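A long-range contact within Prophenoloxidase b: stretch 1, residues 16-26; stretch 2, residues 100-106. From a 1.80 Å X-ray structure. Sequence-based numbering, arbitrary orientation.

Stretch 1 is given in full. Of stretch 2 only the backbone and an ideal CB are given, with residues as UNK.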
# COMPACT_ATOMS: atom_id res chain seq x y z
N TYR A 16 -48.43 -17.55 -16.26
CA TYR A 16 -47.79 -18.76 -16.79
C TYR A 16 -46.97 -18.56 -18.07
O TYR A 16 -47.20 -17.61 -18.82
CB TYR A 16 -48.83 -19.86 -17.00
CG TYR A 16 -49.40 -20.38 -15.71
CD1 TYR A 16 -48.82 -20.06 -14.49
CD2 TYR A 16 -50.52 -21.20 -15.70
CE1 TYR A 16 -49.34 -20.52 -13.30
CE2 TYR A 16 -51.05 -21.68 -14.51
CZ TYR A 16 -50.45 -21.33 -13.31
OH TYR A 16 -50.96 -21.79 -12.12
N LEU A 17 -46.02 -19.47 -18.28
CA LEU A 17 -45.13 -19.46 -19.45
C LEU A 17 -44.67 -18.05 -19.85
O LEU A 17 -44.91 -17.62 -20.98
CB LEU A 17 -45.82 -20.15 -20.64
CG LEU A 17 -46.37 -21.55 -20.38
CD1 LEU A 17 -47.00 -22.13 -21.65
CD2 LEU A 17 -45.30 -22.50 -19.85
N PRO A 18 -44.03 -17.32 -18.92
CA PRO A 18 -43.74 -15.90 -19.17
C PRO A 18 -42.73 -15.65 -20.29
O PRO A 18 -42.67 -14.52 -20.79
CB PRO A 18 -43.19 -15.41 -17.81
CG PRO A 18 -42.67 -16.63 -17.14
CD PRO A 18 -43.58 -17.75 -17.58
N TYR A 19 -41.95 -16.65 -20.68
CA TYR A 19 -40.99 -16.46 -21.77
C TYR A 19 -41.57 -16.85 -23.12
O TYR A 19 -40.89 -16.74 -24.15
CB TYR A 19 -39.72 -17.27 -21.52
CG TYR A 19 -38.96 -16.87 -20.27
CD1 TYR A 19 -38.14 -15.75 -20.26
CD2 TYR A 19 -39.06 -17.63 -19.11
CE1 TYR A 19 -37.43 -15.39 -19.12
CE2 TYR A 19 -38.36 -17.28 -17.97
CZ TYR A 19 -37.54 -16.16 -17.98
OH TYR A 19 -36.85 -15.83 -16.85
N GLU A 20 -42.81 -17.32 -23.14
CA GLU A 20 -43.44 -17.72 -24.40
C GLU A 20 -44.35 -16.62 -24.90
O GLU A 20 -44.73 -15.72 -24.15
CB GLU A 20 -44.20 -19.04 -24.25
CG GLU A 20 -43.35 -20.21 -23.74
CD GLU A 20 -42.24 -20.62 -24.70
OE1 GLU A 20 -42.34 -20.30 -25.90
OE2 GLU A 20 -41.28 -21.27 -24.25
N SER A 21 -44.70 -16.66 -26.19
CA SER A 21 -45.61 -15.68 -26.75
C SER A 21 -47.00 -15.84 -26.16
O SER A 21 -47.33 -16.89 -25.61
CB SER A 21 -45.71 -15.84 -28.27
OG SER A 21 -46.38 -17.04 -28.59
N THR A 22 -47.81 -14.79 -26.27
CA THR A 22 -49.20 -14.85 -25.85
C THR A 22 -49.94 -15.92 -26.66
O THR A 22 -50.81 -16.62 -26.13
CB THR A 22 -49.89 -13.49 -26.02
OG1 THR A 22 -49.10 -12.47 -25.39
CG2 THR A 22 -51.28 -13.50 -25.39
N SER A 23 -49.59 -16.04 -27.94
CA SER A 23 -50.20 -17.06 -28.79
C SER A 23 -49.96 -18.48 -28.28
O SER A 23 -50.87 -19.30 -28.25
CB SER A 23 -49.70 -16.93 -30.23
OG SER A 23 -50.16 -15.72 -30.82
N THR A 24 -48.72 -18.76 -27.87
CA THR A 24 -48.37 -20.08 -27.34
C THR A 24 -49.14 -20.37 -26.05
O THR A 24 -49.62 -21.49 -25.83
CB THR A 24 -46.86 -20.18 -27.04
OG1 THR A 24 -46.12 -20.04 -28.26
CG2 THR A 24 -46.52 -21.52 -26.41
N LEU A 25 -49.27 -19.36 -25.20
CA LEU A 25 -49.98 -19.53 -23.94
C LEU A 25 -51.46 -19.74 -24.21
O LEU A 25 -52.10 -20.62 -23.63
CB LEU A 25 -49.76 -18.31 -23.04
CG LEU A 25 -50.51 -18.31 -21.71
CD1 LEU A 25 -49.97 -19.37 -20.77
CD2 LEU A 25 -50.47 -16.93 -21.06
N ALA A 26 -52.01 -18.92 -25.10
CA ALA A 26 -53.44 -18.96 -25.42
C ALA A 26 -53.82 -20.29 -26.06
O ALA A 26 -54.86 -20.87 -25.74
CB ALA A 26 -53.81 -17.82 -26.33
N UNK A 100 -54.00 -7.27 -19.99
CA UNK A 100 -52.86 -8.16 -19.78
C UNK A 100 -52.53 -8.95 -21.05
O UNK A 100 -51.39 -8.92 -21.52
CB UNK A 100 -53.15 -9.12 -18.62
N UNK A 101 -53.52 -9.66 -21.58
CA UNK A 101 -53.35 -10.46 -22.79
C UNK A 101 -52.85 -9.63 -23.97
O UNK A 101 -51.97 -10.07 -24.72
CB UNK A 101 -54.67 -11.13 -23.16
N UNK A 102 -53.38 -8.42 -24.13
CA UNK A 102 -52.98 -7.55 -25.24
C UNK A 102 -51.54 -7.04 -25.11
O UNK A 102 -50.82 -6.94 -26.11
CB UNK A 102 -53.94 -6.36 -25.33
N UNK A 103 -51.13 -6.70 -23.89
CA UNK A 103 -49.85 -6.03 -23.67
C UNK A 103 -48.68 -7.02 -23.50
O UNK A 103 -47.52 -6.64 -23.65
CB UNK A 103 -49.95 -5.13 -22.43
N UNK A 104 -49.01 -8.27 -23.21
CA UNK A 104 -48.02 -9.28 -22.83
C UNK A 104 -46.88 -9.46 -23.84
O UNK A 104 -45.73 -9.65 -23.45
CB UNK A 104 -48.72 -10.62 -22.63
N UNK A 105 -47.20 -9.42 -25.14
CA UNK A 105 -46.19 -9.57 -26.18
C UNK A 105 -45.25 -8.37 -26.32
O UNK A 105 -44.23 -8.45 -27.00
CB UNK A 105 -46.88 -9.82 -27.52
N UNK A 106 -45.60 -7.26 -25.68
CA UNK A 106 -44.95 -5.99 -25.93
C UNK A 106 -44.16 -5.44 -24.75
O UNK A 106 -43.54 -4.38 -24.87
CB UNK A 106 -46.00 -4.96 -26.35

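Position 100 lies in helical backbone, and nothing of stretch 1 comes within 5.5 Å of its ideal CB. This contact asks nothing of it beyond a helical backbone; the deposited residue is A100.

At position 101 CA-to-CB runs sideways to stretch 1, and the ideal CB stands 4.7 Å from T22 CG2. A methyl is what stretch 1 offers, so a mid-sized aliphatic that can reach across suits: valine, isoleucine, leucine or methionine. The residue is I101, whose CG2 packs 3.8 Å from T22 CG2. Its backbone takes part as well: a water donates to I101 O (2.6 Å from the water O) and lies 2.5 Å from T22 OG1, tying the helix to the threonine.

Positions 102 and 103 turn their CB atoms away, with nothing of stretch 1 within 5.5 Å. The contact leaves both free, and they are M102 and V103.

Position 104 is the demanding one. Its CB points toward stretch 1, the ideal CB only 3.3 Å from T22 OG1, so there is little room between the two and an unbranched start suits. Farther out, the turn from L17 to E20 gathers carbonyl oxygens, L17 O already bonded to E20 N, into a negative patch, while a methyl of L25, CD2, flanks the route. A long, slim chain with a donor at its tip fits: lysine best, arginine perhaps, with methionine filling the path but offering the oxygens no donor. K104 takes the role, chi1 to chi3 all t and chi4 m. Its CE passes 4.0 Å from L25 CD2, and its NZ ends among the carbonyls, 3.5 Å from L17 O and 3.1 Å from E20 O, the latter at too poor an angle for a hydrogen bond. A water accepts from K104 NZ at 3.2 Å and donates to P18 O at 2.7 Å, so a water links K104 NZ to P18 O.

Position 105 points CB sideways, its ideal CB 4.1 Å from T22 OG1. Nearby is the start of the helix at T22, whose first amides have no carbonyl of a preceding turn to bond. A short acceptor is called for: aspartate, or asparagine, with the negative charge favoured by the helix dipole. D105 bends its end nearer, and T22 N donates to D105 OD1 at 3.0 Å and a nearly straight 174°. Another water accepts from S23 N (2.7 Å) and donates to D105 OD2 (2.7 Å), extending the acid to the next amide.

Position 106 is out of reach, and this contact does not choose its residue, H106.

Stretch 2, residues 100-106: AIMVKDH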
# COMPACT_ATOMS: atom_id res chain seq x y z
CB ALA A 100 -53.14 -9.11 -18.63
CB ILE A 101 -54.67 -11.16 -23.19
CG1 ILE A 101 -55.02 -12.25 -22.17
CG2 ILE A 101 -54.57 -11.76 -24.58
CD1 ILE A 101 -54.01 -13.37 -22.11
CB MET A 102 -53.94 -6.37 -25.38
CG MET A 102 -53.58 -5.43 -26.53
SD MET A 102 -54.84 -4.18 -26.90
CE MET A 102 -56.22 -5.25 -27.32
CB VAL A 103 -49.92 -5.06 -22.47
CG1 VAL A 103 -49.77 -5.81 -21.16
CG2 VAL A 103 -48.86 -3.99 -22.59
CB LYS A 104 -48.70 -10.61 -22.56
CG LYS A 104 -47.76 -11.71 -22.14
CD LYS A 104 -48.50 -13.02 -21.98
CE LYS A 104 -47.68 -14.03 -21.20
NZ LYS A 104 -46.61 -14.71 -21.97
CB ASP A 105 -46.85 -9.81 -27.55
CG ASP A 105 -47.31 -11.24 -27.74
OD1 ASP A 105 -46.63 -12.17 -27.24
OD2 ASP A 105 -48.35 -11.44 -28.41
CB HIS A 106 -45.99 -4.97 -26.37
CG HIS A 106 -46.84 -5.44 -27.52
ND1 HIS A 106 -46.50 -5.21 -28.83
CD2 HIS A 106 -47.98 -6.17 -27.54
CE1 HIS A 106 -47.40 -5.75 -29.62
NE2 HIS A 106 -48.31 -6.35 -28.86
O HOH W 1 -44.49 -12.50 -21.03
O HOH W 2 -45.91 -13.19 -24.34
O HOH W 3 -49.72 -10.10 -26.03
O HOH W 4 -48.50 -13.98 -29.38
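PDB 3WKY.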